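Local coordinates for D-alanyl-D-alanine carboxypeptidase (Enterococcus faecalis V583, PDB 5ZHF), which removes the C-terminal D-alanine from peptidoglycan-derived pentapeptides as a zinc-dependent carboxypeptidase of the M15B family, probably contributing to vancomycin resistance, at residues Asp82-Asp87 / Tyr161-Glu166; Gly96-Glu101 / Ala145-Ala150; Thr203-Gln208 / Glu213-Thr218; Val58-Glu61 / Glu67-Asp70. All blocks are in the same frame, centred on the assembly; numbering follows the deposited sequence.

Interaction 1 of 4, residues Asp82-Asp87 / Tyr161-Glu166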
loop_
_atom_site.group_PDB
_atom_site.type_symbol
_atom_site.label_atom_id
_atom_site.label_comp_id
_atom_site.label_asym_id
_atom_site.label_seq_id
_atom_site.Cartn_x
_atom_site.Cartn_y
_atom_site.Cartn_z
ATOM N N ASP A 82 7.995 15.870 -0.996
ATOM C CA ASP A 82 8.727 17.100 -0.715
ATOM C C ASP A 82 9.452 17.050 0.632
ATOM O O ASP A 82 10.615 17.458 0.722
ATOM C CB ASP A 82 7.788 18.311 -0.726
ATOM C CG ASP A 82 7.313 18.704 -2.115
ATOM O OD1 ASP A 82 7.794 18.178 -3.133
ATOM O OD2 ASP A 82 6.437 19.594 -2.173
ATOM N N ALA A 83 8.773 16.537 1.669
ATOM C CA ALA A 83 9.343 16.433 3.017
ATOM C C ALA A 83 10.470 15.417 3.085
ATOM O O ALA A 83 11.499 15.664 3.735
ATOM C CB ALA A 83 8.259 16.051 4.036
ATOM N N ALA A 84 10.289 14.276 2.422
ATOM C CA ALA A 84 11.351 13.262 2.377
ATOM C C ALA A 84 12.618 13.872 1.742
ATOM O O ALA A 84 13.716 13.776 2.308
ATOM C CB ALA A 84 10.881 12.036 1.615
ATOM N N ARG A 85 12.454 14.551 0.603
ATOM C CA ARG A 85 13.591 15.125 -0.107
ATOM C C ARG A 85 14.253 16.227 0.685
ATOM O O ARG A 85 15.461 16.328 0.663
ATOM C CB ARG A 85 13.187 15.607 -1.482
ATOM C CG ARG A 85 12.811 14.470 -2.407
ATOM C CD ARG A 85 12.219 15.005 -3.694
ATOM N NE ARG A 85 11.736 13.948 -4.577
ATOM C CZ ARG A 85 10.666 14.042 -5.370
ATOM N NH1 ARG A 85 9.910 15.142 -5.407
ATOM N NH2 ARG A 85 10.346 13.015 -6.153
ATOM N N ALA A 86 13.469 17.027 1.407
ATOM C CA ALA A 86 14.034 18.016 2.343
ATOM C C ALA A 86 14.899 17.387 3.428
ATOM O O ALA A 86 15.800 18.047 3.973
ATOM C CB ALA A 86 12.929 18.847 2.977
ATOM N N ASP A 87 14.629 16.134 3.766
ATOM C CA ASP A 87 15.436 15.354 4.686
ATOM C C ASP A 87 16.544 14.528 4.010
ATOM O O ASP A 87 17.152 13.689 4.646
ATOM C CB ASP A 87 14.557 14.416 5.524
ATOM C CG ASP A 87 13.791 15.130 6.610
ATOM O OD1 ASP A 87 14.251 16.177 7.100
ATOM O OD2 ASP A 87 12.724 14.597 7.004
ATOM N N TYR A 161 12.297 3.313 3.670
ATOM C CA TYR A 161 11.310 2.595 4.479
ATOM C C TYR A 161 11.292 3.090 5.917
ATOM O O TYR A 161 10.219 3.275 6.510
ATOM C CB TYR A 161 11.518 1.077 4.442
ATOM C CG TYR A 161 11.495 0.449 3.071
ATOM C CD1 TYR A 161 10.721 0.980 2.024
ATOM C CD2 TYR A 161 12.223 -0.709 2.806
ATOM C CE1 TYR A 161 10.679 0.384 0.781
ATOM C CE2 TYR A 161 12.198 -1.290 1.555
ATOM C CZ TYR A 161 11.421 -0.747 0.547
ATOM O OH TYR A 161 11.402 -1.332 -0.698
ATOM N N ARG A 162 12.475 3.355 6.464
ATOM C CA ARG A 162 12.584 3.917 7.801
ATOM C C ARG A 162 11.969 5.312 7.884
ATOM O O ARG A 162 11.214 5.596 8.816
ATOM C CB ARG A 162 14.039 3.923 8.277
ATOM C CG ARG A 162 14.172 4.391 9.718
ATOM C CD ARG A 162 15.611 4.352 10.167
ATOM N NE ARG A 162 16.450 5.235 9.372
ATOM C CZ ARG A 162 17.752 5.412 9.573
ATOM N NH1 ARG A 162 18.377 4.771 10.563
ATOM N NH2 ARG A 162 18.434 6.241 8.784
ATOM N N TRP A 163 12.253 6.176 6.898
ATOM C CA TRP A 163 11.713 7.513 6.898
ATOM C C TRP A 163 10.188 7.459 6.812
ATOM O O TRP A 163 9.491 8.205 7.515
ATOM C CB TRP A 163 12.297 8.356 5.761
ATOM C CG TRP A 163 11.873 9.794 5.827
ATOM C CD1 TRP A 163 12.559 10.822 6.412
ATOM C CD2 TRP A 163 10.647 10.357 5.331
ATOM N NE1 TRP A 163 11.862 11.988 6.290
ATOM C CE2 TRP A 163 10.670 11.732 5.656
ATOM C CE3 TRP A 163 9.543 9.842 4.629
ATOM C CZ2 TRP A 163 9.643 12.598 5.306
ATOM C CZ3 TRP A 163 8.501 10.705 4.305
ATOM C CH2 TRP A 163 8.565 12.065 4.636
ATOM N N LEU A 164 9.674 6.594 5.936
ATOM C CA LEU A 164 8.219 6.494 5.778
ATOM C C LEU A 164 7.566 6.036 7.097
ATOM O O LEU A 164 6.513 6.589 7.521
ATOM C CB LEU A 164 7.881 5.520 4.664
ATOM C CG LEU A 164 8.198 6.038 3.273
ATOM C CD1 LEU A 164 8.174 4.907 2.269
ATOM C CD2 LEU A 164 7.282 7.185 2.846
ATOM N N ASP A 165 8.156 5.023 7.717
ATOM C CA ASP A 165 7.622 4.476 8.974
ATOM C C ASP A 165 7.450 5.578 9.998
ATOM O O ASP A 165 6.424 5.645 10.701
ATOM C CB ASP A 165 8.532 3.356 9.523
ATOM C CG ASP A 165 8.043 2.807 10.872
ATOM O OD1 ASP A 165 7.050 2.039 10.885
ATOM O OD2 ASP A 165 8.640 3.169 11.909
ATOM N N GLU A 166 8.452 6.443 10.092
ATOM C CA GLU A 166 8.513 7.479 11.124
ATOM C C GLU A 166 7.770 8.770 10.767
ATOM O O GLU A 166 7.494 9.590 11.654
ATOM C CB GLU A 166 9.996 7.757 11.445
ATOM C CG GLU A 166 10.681 6.528 12.033
ATOM C CD GLU A 166 12.207 6.615 12.109
ATOM O OE1 GLU A 166 12.766 7.646 11.772
ATOM O OE2 GLU A 166 12.839 5.605 12.490
#

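Interaction 2 of 4, residues Gly96-Glu101 / Ala145-Ala150. With ZN (zinc ion), chain C.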
loop_
_atom_site.group_PDB
_atom_site.type_symbol
_atom_site.label_atom_id
_atom_site.label_comp_id
_atom_site.label_asym_id
_atom_site.label_seq_id
_atom_site.Cartn_x
_atom_site.Cartn_y
_atom_site.Cartn_z
ATOM N N GLY A 96 1.228 2.548 -8.223
ATOM C CA GLY A 96 0.032 3.209 -7.673
ATOM C C GLY A 96 -1.208 2.385 -8.031
ATOM O O GLY A 96 -1.352 1.220 -7.642
ATOM N N TYR A 97 -2.080 2.998 -8.810
ATOM C CA TYR A 97 -3.301 2.365 -9.254
ATOM C C TYR A 97 -2.991 1.175 -10.132
ATOM O O TYR A 97 -2.075 1.236 -10.974
ATOM C CB TYR A 97 -4.162 3.369 -10.047
ATOM C CG TYR A 97 -5.404 2.745 -10.588
ATOM C CD1 TYR A 97 -6.513 2.533 -9.765
ATOM C CD2 TYR A 97 -5.474 2.334 -11.902
ATOM C CE1 TYR A 97 -7.656 1.935 -10.262
ATOM C CE2 TYR A 97 -6.617 1.735 -12.401
ATOM C CZ TYR A 97 -7.704 1.540 -11.561
ATOM O OH TYR A 97 -8.866 0.927 -12.034
ATOM N N ARG A 98 -3.771 0.108 -9.976
ATOM C CA ARG A 98 -3.705 -1.049 -10.850
ATOM C C ARG A 98 -5.090 -1.447 -11.314
ATOM O O ARG A 98 -6.034 -1.464 -10.520
ATOM C CB ARG A 98 -3.119 -2.247 -10.118
ATOM C CG ARG A 98 -1.699 -2.079 -9.639
ATOM C CD ARG A 98 -1.328 -3.319 -8.830
ATOM N NE ARG A 98 -0.083 -3.091 -8.154
ATOM C CZ ARG A 98 0.361 -3.740 -7.087
ATOM N NH1 ARG A 98 -0.322 -4.745 -6.533
ATOM N NH2 ARG A 98 1.530 -3.358 -6.563
ATOM N N THR A 99 -5.191 -1.807 -12.586
ATOM C CA THR A 99 -6.419 -2.401 -13.124
ATOM C C THR A 99 -6.518 -3.849 -12.631
ATOM O O THR A 99 -5.552 -4.420 -12.108
ATOM C CB THR A 99 -6.431 -2.424 -14.662
ATOM O OG1 THR A 99 -5.395 -3.277 -15.127
ATOM C CG2 THR A 99 -6.228 -1.011 -15.273
ATOM N N THR A 100 -7.693 -4.435 -12.836
ATOM C CA THR A 100 -7.929 -5.841 -12.519
ATOM C C THR A 100 -6.908 -6.751 -13.194
ATOM O O THR A 100 -6.309 -7.611 -12.538
ATOM C CB THR A 100 -9.359 -6.225 -12.949
ATOM O OG1 THR A 100 -10.292 -5.434 -12.196
ATOM C CG2 THR A 100 -9.629 -7.735 -12.757
ATOM N N GLU A 101 -6.689 -6.550 -14.488
ATOM C CA GLU A 101 -5.721 -7.378 -15.238
ATOM C C GLU A 101 -4.291 -7.203 -14.710
ATOM O O GLU A 101 -3.563 -8.183 -14.634
ATOM C CB GLU A 101 -5.783 -7.122 -16.755
ATOM C CG GLU A 101 -4.759 -7.888 -17.613
ATOM C CD GLU A 101 -4.793 -9.420 -17.473
ATOM O OE1 GLU A 101 -5.832 -9.978 -17.040
ATOM O OE2 GLU A 101 -3.780 -10.078 -17.828
ATOM N N ALA A 145 -3.442 3.590 -2.607
ATOM C CA ALA A 145 -2.201 2.967 -2.147
ATOM C C ALA A 145 -1.085 3.156 -3.124
ATOM O O ALA A 145 -1.279 3.118 -4.356
ATOM C CB ALA A 145 -2.392 1.474 -1.891
ATOM N N VAL A 146 0.091 3.358 -2.557
ATOM C CA VAL A 146 1.310 3.469 -3.335
ATOM C C VAL A 146 2.380 2.564 -2.745
ATOM O O VAL A 146 2.554 2.503 -1.537
ATOM C CB VAL A 146 1.816 4.929 -3.448
ATOM C CG1 VAL A 146 0.940 5.730 -4.399
ATOM C CG2 VAL A 146 1.908 5.609 -2.092
ATOM N N ASP A 147 3.115 1.872 -3.626
ATOM C CA ASP A 147 4.350 1.223 -3.206
ATOM C C ASP A 147 5.446 2.210 -3.433
ATOM O O ASP A 147 5.614 2.696 -4.547
ATOM C CB ASP A 147 4.614 -0.057 -3.983
ATOM C CG ASP A 147 3.555 -1.102 -3.760
ATOM O OD1 ASP A 147 2.947 -1.164 -2.661
ATOM O OD2 ASP A 147 3.368 -1.908 -4.674
ATOM N N ILE A 148 6.145 2.564 -2.367
ATOM C CA ILE A 148 7.132 3.606 -2.407
ATOM C C ILE A 148 8.470 2.912 -2.220
ATOM O O ILE A 148 8.658 2.217 -1.229
ATOM C CB ILE A 148 6.906 4.670 -1.318
ATOM C CG1 ILE A 148 5.544 5.362 -1.535
ATOM C CG2 ILE A 148 8.059 5.686 -1.362
ATOM C CD1 ILE A 148 5.113 6.234 -0.352
ATOM N N ASN A 149 9.370 3.085 -3.181
ATOM C CA ASN A 149 10.728 2.553 -3.067
ATOM C C ASN A 149 11.717 3.689 -3.054
ATOM O O ASN A 149 11.367 4.861 -3.207
ATOM C CB ASN A 149 11.006 1.604 -4.236
ATOM C CG ASN A 149 10.333 0.259 -4.071
ATOM O OD1 ASN A 149 10.017 -0.181 -2.955
ATOM N ND2 ASN A 149 10.155 -0.429 -5.189
ATOM N N ALA A 150 12.988 3.344 -2.893
ATOM C CA ALA A 150 14.056 4.328 -3.007
ATOM C C ALA A 150 14.479 4.562 -4.446
ATOM O O ALA A 150 14.338 3.660 -5.291
ATOM C CB ALA A 150 15.242 3.879 -2.187
HETATM ZN ZN ZN C . 1.437 -2.448 -2.530
HETATM O O HOH W 1 2.337 -4.457 -2.266
#

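Interaction 3 of 4, residues Thr203-Gln208 / Glu213-Thr218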
loop_
_atom_site.group_PDB
_atom_site.type_symbol
_atom_site.label_atom_id
_atom_site.label_comp_id
_atom_site.label_asym_id
_atom_site.label_seq_id
_atom_site.Cartn_x
_atom_site.Cartn_y
_atom_site.Cartn_z
ATOM N N THR A 203 -2.712 9.622 12.077
ATOM C CA THR A 203 -2.011 10.035 13.268
ATOM C C THR A 203 -2.433 9.186 14.461
ATOM O O THR A 203 -1.589 8.769 15.249
ATOM C CB THR A 203 -2.230 11.529 13.540
ATOM O OG1 THR A 203 -1.823 12.302 12.390
ATOM C CG2 THR A 203 -1.462 11.966 14.785
ATOM N N LYS A 204 -3.735 8.915 14.575
ATOM C CA LYS A 204 -4.243 8.038 15.634
ATOM C C LYS A 204 -3.734 6.618 15.466
ATOM O O LYS A 204 -3.280 5.989 16.422
ATOM C CB LYS A 204 -5.776 8.042 15.657
ATOM C CG LYS A 204 -6.378 9.374 16.078
ATOM C CD LYS A 204 -7.906 9.366 16.052
ATOM C CE LYS A 204 -8.469 10.573 16.795
ATOM N NZ LYS A 204 -9.851 10.922 16.355
ATOM N N ILE A 205 -3.780 6.111 14.235
ATOM C CA ILE A 205 -3.282 4.758 13.950
ATOM C C ILE A 205 -1.806 4.629 14.342
ATOM O O ILE A 205 -1.387 3.636 14.954
ATOM C CB ILE A 205 -3.549 4.379 12.467
ATOM C CG1 ILE A 205 -5.053 4.136 12.277
ATOM C CG2 ILE A 205 -2.769 3.137 12.056
ATOM C CD1 ILE A 205 -5.530 4.138 10.844
ATOM N N TYR A 206 -1.025 5.638 13.994
ATOM C CA TYR A 206 0.391 5.635 14.273
ATOM C C TYR A 206 0.661 5.683 15.776
ATOM O O TYR A 206 1.423 4.874 16.278
ATOM C CB TYR A 206 1.071 6.807 13.588
ATOM C CG TYR A 206 2.543 6.870 13.917
ATOM C CD1 TYR A 206 3.457 6.063 13.244
ATOM C CD2 TYR A 206 3.021 7.722 14.913
ATOM C CE1 TYR A 206 4.804 6.116 13.544
ATOM C CE2 TYR A 206 4.374 7.779 15.225
ATOM C CZ TYR A 206 5.257 6.978 14.530
ATOM O OH TYR A 206 6.601 7.009 14.821
ATOM N N HIS A 207 0.036 6.625 16.469
ATOM C CA HIS A 207 0.256 6.779 17.920
ATOM C C HIS A 207 -0.194 5.565 18.726
ATOM O O HIS A 207 0.441 5.217 19.714
ATOM C CB HIS A 207 -0.377 8.072 18.446
ATOM C CG HIS A 207 0.380 9.311 18.060
ATOM N ND1 HIS A 207 1.751 9.423 18.202
ATOM C CD2 HIS A 207 -0.037 10.492 17.544
ATOM C CE1 HIS A 207 2.143 10.613 17.776
ATOM N NE2 HIS A 207 1.077 11.283 17.375
ATOM N N GLN A 208 -1.253 4.898 18.278
ATOM C CA GLN A 208 -1.789 3.718 18.976
ATOM C C GLN A 208 -1.198 2.391 18.497
ATOM O O GLN A 208 -1.491 1.342 19.081
ATOM C CB GLN A 208 -3.308 3.704 18.853
ATOM C CG GLN A 208 -3.975 4.902 19.513
ATOM C CD GLN A 208 -5.473 4.916 19.316
ATOM O OE1 GLN A 208 -6.130 3.875 19.342
ATOM N NE2 GLN A 208 -6.025 6.095 19.120
ATOM N N GLU A 213 -7.601 -2.341 10.128
ATOM C CA GLU A 213 -8.690 -3.198 10.582
ATOM C C GLU A 213 -9.043 -2.969 12.058
ATOM O O GLU A 213 -10.232 -2.883 12.401
ATOM C CB GLU A 213 -8.354 -4.665 10.353
ATOM C CG GLU A 213 -8.438 -5.125 8.918
ATOM C CD GLU A 213 -7.181 -4.881 8.081
ATOM O OE1 GLU A 213 -6.177 -4.281 8.586
ATOM O OE2 GLU A 213 -7.212 -5.282 6.902
ATOM N N GLU A 214 -8.019 -2.883 12.907
ATOM C CA GLU A 214 -8.187 -2.617 14.354
ATOM C C GLU A 214 -8.803 -1.258 14.594
ATOM O O GLU A 214 -9.723 -1.122 15.417
ATOM C CB GLU A 214 -6.839 -2.654 15.078
ATOM C CG GLU A 214 -6.226 -4.020 15.207
ATOM C CD GLU A 214 -4.848 -3.964 15.852
ATOM O OE1 GLU A 214 -3.963 -3.279 15.307
ATOM O OE2 GLU A 214 -4.644 -4.591 16.910
ATOM N N TYR A 215 -8.297 -0.250 13.874
ATOM C CA TYR A 215 -8.807 1.106 13.999
ATOM C C TYR A 215 -10.301 1.160 13.690
ATOM O O TYR A 215 -11.088 1.755 14.448
ATOM C CB TYR A 215 -8.053 2.049 13.060
ATOM C CG TYR A 215 -8.510 3.479 13.136
ATOM C CD1 TYR A 215 -8.191 4.267 14.237
ATOM C CD2 TYR A 215 -9.265 4.048 12.115
ATOM C CE1 TYR A 215 -8.590 5.578 14.306
ATOM C CE2 TYR A 215 -9.685 5.360 12.190
ATOM C CZ TYR A 215 -9.328 6.118 13.280
ATOM O OH TYR A 215 -9.708 7.423 13.380
ATOM N N LEU A 216 -10.678 0.557 12.572
ATOM C CA LEU A 216 -12.070 0.545 12.139
ATOM C C LEU A 216 -12.945 -0.244 13.102
ATOM O O LEU A 216 -14.041 0.198 13.415
ATOM C CB LEU A 216 -12.219 0.004 10.723
ATOM C CG LEU A 216 -11.555 0.893 9.663
ATOM C CD1 LEU A 216 -11.597 0.211 8.308
ATOM C CD2 LEU A 216 -12.163 2.296 9.625
ATOM N N ASN A 217 -12.451 -1.392 13.569
ATOM C CA ASN A 217 -13.184 -2.215 14.546
ATOM C C ASN A 217 -13.426 -1.420 15.832
ATOM O O ASN A 217 -14.552 -1.391 16.337
ATOM C CB ASN A 217 -12.436 -3.530 14.823
ATOM C CG ASN A 217 -13.177 -4.439 15.800
ATOM O OD1 ASN A 217 -14.232 -4.984 15.477
ATOM N ND2 ASN A 217 -12.624 -4.606 16.995
ATOM N N THR A 218 -12.393 -0.747 16.336
ATOM C CA THR A 218 -12.492 0.048 17.571
ATOM C C THR A 218 -13.449 1.231 17.457
ATOM O O THR A 218 -14.063 1.602 18.447
ATOM C CB THR A 218 -11.106 0.522 18.062
ATOM O OG1 THR A 218 -10.289 -0.623 18.321
ATOM C CG2 THR A 218 -11.206 1.356 19.351
#

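Interaction 4 of 4, residues Val58-Glu61 / Glu67-Asp70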
loop_
_atom_site.group_PDB
_atom_site.type_symbol
_atom_site.label_atom_id
_atom_site.label_comp_id
_atom_site.label_asym_id
_atom_site.label_seq_id
_atom_site.Cartn_x
_atom_site.Cartn_y
_atom_site.Cartn_z
ATOM N N VAL A 58 -13.217 6.018 -9.465
ATOM C CA VAL A 58 -12.023 6.765 -9.056
ATOM C C VAL A 58 -11.608 7.682 -10.192
ATOM O O VAL A 58 -11.617 7.266 -11.356
ATOM C CB VAL A 58 -10.854 5.844 -8.631
ATOM C CG1 VAL A 58 -10.409 4.919 -9.760
ATOM C CG2 VAL A 58 -9.681 6.676 -8.103
ATOM N N GLU A 59 -11.315 8.936 -9.851
ATOM C CA GLU A 59 -10.717 9.874 -10.789
ATOM C C GLU A 59 -9.214 9.854 -10.572
ATOM O O GLU A 59 -8.757 10.128 -9.471
ATOM C CB GLU A 59 -11.249 11.295 -10.570
ATOM C CG GLU A 59 -12.728 11.459 -10.861
ATOM C CD GLU A 59 -13.115 11.133 -12.295
ATOM O OE1 GLU A 59 -12.309 11.379 -13.217
ATOM O OE2 GLU A 59 -14.240 10.619 -12.506
ATOM N N LEU A 60 -8.465 9.543 -11.622
ATOM C CA LEU A 60 -7.037 9.341 -11.503
ATOM C C LEU A 60 -6.237 10.475 -12.077
ATOM O O LEU A 60 -6.645 11.102 -13.057
ATOM C CB LEU A 60 -6.634 8.054 -12.193
ATOM C CG LEU A 60 -7.287 6.813 -11.585
ATOM C CD1 LEU A 60 -7.143 5.600 -12.494
ATOM C CD2 LEU A 60 -6.701 6.562 -10.199
ATOM N N GLU A 61 -5.103 10.742 -11.441
ATOM C CA GLU A 61 -4.114 11.661 -11.936
ATOM C C GLU A 61 -2.867 10.853 -12.251
ATOM O O GLU A 61 -2.532 9.897 -11.533
ATOM C CB GLU A 61 -3.764 12.686 -10.867
ATOM C CG GLU A 61 -2.838 13.777 -11.379
ATOM C CD GLU A 61 -2.513 14.810 -10.328
ATOM O OE1 GLU A 61 -2.087 14.404 -9.228
ATOM O OE2 GLU A 61 -2.650 16.021 -10.617
ATOM N N GLU A 67 2.707 6.377 -13.314
ATOM C CA GLU A 67 1.827 5.748 -12.330
ATOM C C GLU A 67 0.670 6.705 -12.047
ATOM O O GLU A 67 0.809 7.913 -12.204
ATOM C CB GLU A 67 2.562 5.432 -11.020
ATOM C CG GLU A 67 3.681 4.410 -11.180
ATOM C CD GLU A 67 3.199 3.040 -11.650
ATOM O OE1 GLU A 67 2.177 2.542 -11.152
ATOM O OE2 GLU A 67 3.894 2.452 -12.506
ATOM N N ARG A 68 -0.471 6.132 -11.698
ATOM C CA ARG A 68 -1.685 6.898 -11.420
ATOM C C ARG A 68 -2.114 6.741 -9.977
ATOM O O ARG A 68 -1.881 5.699 -9.365
ATOM C CB ARG A 68 -2.807 6.450 -12.351
ATOM C CG ARG A 68 -2.625 6.942 -13.783
ATOM C CD ARG A 68 -3.704 6.394 -14.728
ATOM N NE ARG A 68 -3.620 4.938 -14.829
ATOM C CZ ARG A 68 -4.532 4.129 -15.366
ATOM N NH1 ARG A 68 -5.657 4.603 -15.869
ATOM N NH2 ARG A 68 -4.298 2.814 -15.403
ATOM N N ILE A 69 -2.760 7.789 -9.464
ATOM C CA ILE A 69 -3.275 7.830 -8.095
ATOM C C ILE A 69 -4.645 8.512 -8.094
ATOM O O ILE A 69 -4.941 9.312 -8.977
ATOM C CB ILE A 69 -2.326 8.588 -7.145
ATOM C CG1 ILE A 69 -2.041 9.997 -7.684
ATOM C CG2 ILE A 69 -1.059 7.777 -6.918
ATOM C CD1 ILE A 69 -1.524 10.949 -6.647
ATOM N N ASP A 70 -5.454 8.202 -7.089
ATOM C CA ASP A 70 -6.687 8.962 -6.821
ATOM C C ASP A 70 -6.316 10.444 -6.706
ATOM O O ASP A 70 -5.468 10.826 -5.912
ATOM C CB ASP A 70 -7.344 8.402 -5.553
ATOM C CG ASP A 70 -8.707 9.009 -5.257
ATOM O OD1 ASP A 70 -8.931 10.199 -5.568
ATOM O OD2 ASP A 70 -9.543 8.262 -4.727
#

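Interaction 1 of 4, residues Asp82-Asp87 / Tyr161-Glu166
Asp87 OD2 accepts the indole N-H of Trp163 at 2.8 Å from NE1, in a bond that is almost straight, with 174° at the hydrogen. It joins two helices of the carboxypeptidase domain, 74-86 and 157-167, where a single tryptophan spans the gap: the nearest alpha carbons, those of Ala84 and Trp163, are still 7.3 Å apart. Asp87 is the first residue after helix 74-86 to leave helical backbone angles, and its carboxylate turns back to meet the indole. OD2 offers its anti lone pair, away from OD1, and lies at the ring's edge, close to the indole plane, with the carboxylate itself steeply turned against the ring. The bond satisfies the one polar atom of a buried side chain and, together with the packing, would limit rotation of the indole.

The remainder of the ring lies against the helix. Trp163 CG stands anti to its own backbone N (chi1 -174°), which carries the indole across to the other helix. The Ala84 methyl sits squarely over the six-membered ring, CB being 3.7 Å from its centroid and 6° off the normal, a CH-pi contact. The backbone of Ala84 approaches closely too, its N lying 3.4 Å from Trp163 CZ2. With only methyl side chains at Ala83 and Ala84, the indole lies directly against the helix backbone. Leu80, one turn earlier on helix 74-86, also touches the indole, while Phe171 packs on Ala83. Beside the CH-pi contact, Ala83 CB adds an apolar touch, 3.9 Å from Trp163 CZ2.

Interaction 2 of 4, residues Gly96-Glu101 / Ala145-Ala150
This is a buried polar contact at the zinc site, made where the chain leaving strand 91-95 passes the start of strand 145-150. Its central element is a salt bridge, with Arg98 NH2 3.0 Å from Asp147 OD2. The carboxylate oxygen comes at the edge of the guanidinium, near its plane, although the two flat groups are turned 59° apart. Arg98 starts with CG beside its backbone N (chi1 -63°) and then runs extended to NE, which brings the end of the side chain to the metal ligand.

Asp147 divides its two oxygens: OD1 binds the zinc ion at 2.0 Å, whereas OD2 stands 2.9 Å from the metal and faces Arg98. The arginine would thus help orient the carboxylate and balance its charge. His140 and His193 complete the protein ligands of the His-Asp-His zinc site of this M15 peptidase, and water 1 also coordinates the metal at 2.2 Å. Arg98 is itself fixed from outside, NH1 bonding to Gln103, a substrate-binding residue, and NE to Ser95.

The backbones meet most closely at Gly96 and Val146, whose CA atoms are 4.5 Å apart. Here Gly96 CA makes a C-H...O contact of 3.6 Å with Ala145 O, bent to 142° at the hydrogen. Gly96 O accepts a hydrogen bond from ND1 of the zinc ligand His140, which probably helps to orient that imidazole.

Interaction 3 of 4, residues Thr203-Gln208 / Glu213-Thr218
Ile205 lays its outer branch over one face of the Tyr215 ring. CG1 is the closest part, 3.6 Å from Tyr215 CG, and the terminal methyl CD1 stands 4.2 Å from the ring centroid, 27° off the normal. This is a CH-pi contact displaced toward the root of the ring, where CD1 is 3.8 Å from Tyr215 CG. The branch and the tyrosine side chain run at about a right angle to each other. With chi1 near 180° (-179°), Tyr215 swings its ring out from its own helix toward Ile205.

The two residues also mark the nearest approach of the backbones, with 6.6 Å between their CA atoms. Together they pack helix 199-208 against helix 212-218, a pair of consecutive helices joined by a short connection near the C-terminal end of the modelled chain. Leu210, in that connection, also touches Tyr215.

Lys204 flanks the ring with the aliphatic part of its chain. Its CB is 4.0 Å from Tyr215 CE1, and further along the extended chain CD passes 3.8 Å from Tyr215 OH, so the contact there is made by methylene carbon. On the second helix, Glu214 O accepts from both the backbone N and the hydroxyl of Thr218, which come from opposite faces of the carbonyl plane. Thr218 OG1 is 3.0 Å from Glu214 O and lies above that plane, 37° out of it.

Interaction 4 of 4, residues Val58-Glu61 / Glu67-Asp70
Two backbone hydrogen bonds between Glu61 and Ile69 define the antiparallel register of this beta hairpin. Glu61 N reaches Ile69 O at 2.9 Å, nearly straight at 169°; the return bond, Ile69 N to Glu61 O, is 3.0 Å. Leu60 and Asp70 form the adjoining non-hydrogen-bonded pair, with CA atoms 4.7 Å apart. C-H...O contacts supplement these bonds, the shortest running 3.1 Å from Arg68 CA to Glu61 O.

The side-chain contacts are made by the methyl groups of Leu60 and Val58, set against polar groups. Leu60 spreads its two methyls: CD2 lies 3.5 Å from Ile69 O, while CD1 rests over a face of the Arg68 guanidinium, 3.8 Å from NH1. The arginine chain bends at chi3 (-64°), bringing that face back over the leucine. Val58 CG2 meets the Asp70 carboxylate, 3.7 Å from OD2, an oxygen that also forms a salt bridge with Arg72.

Glu61 and Ile69 share one face of the two-stranded sheet, and that face looks onto helix 74-86: Glu61 OE1 bonds to Ser74, and Ile69 packs on Ser74 and Leu77. Leu60 and Arg68 both pack on Tyr97, just beyond strand 91-95.

How the interactions relate
Interactions 2 and 4, with centres 10 Å apart, are in direct contact: Arg68 O and Tyr97 N are 2.8 Å apart and Glu67 OE1 and Gly96 N 3.1 Å, both probable hydrogen bonds, so the hairpin borders the segment that carries Arg98 to the zinc ligand Asp147. Strand 145-150 also packs on helix 157-167 of interaction 1, Ile148 CG2 lying 3.7 Å from Leu164 CD1; the centres of interactions 1 and 2 are 19 Å apart. Interaction 3 is farther from the metal site, about 23 Å between its centre and that of interaction 2, yet Tyr206 CE1 touches Asp165 O at 3.3 Å, which connects it to interaction 1.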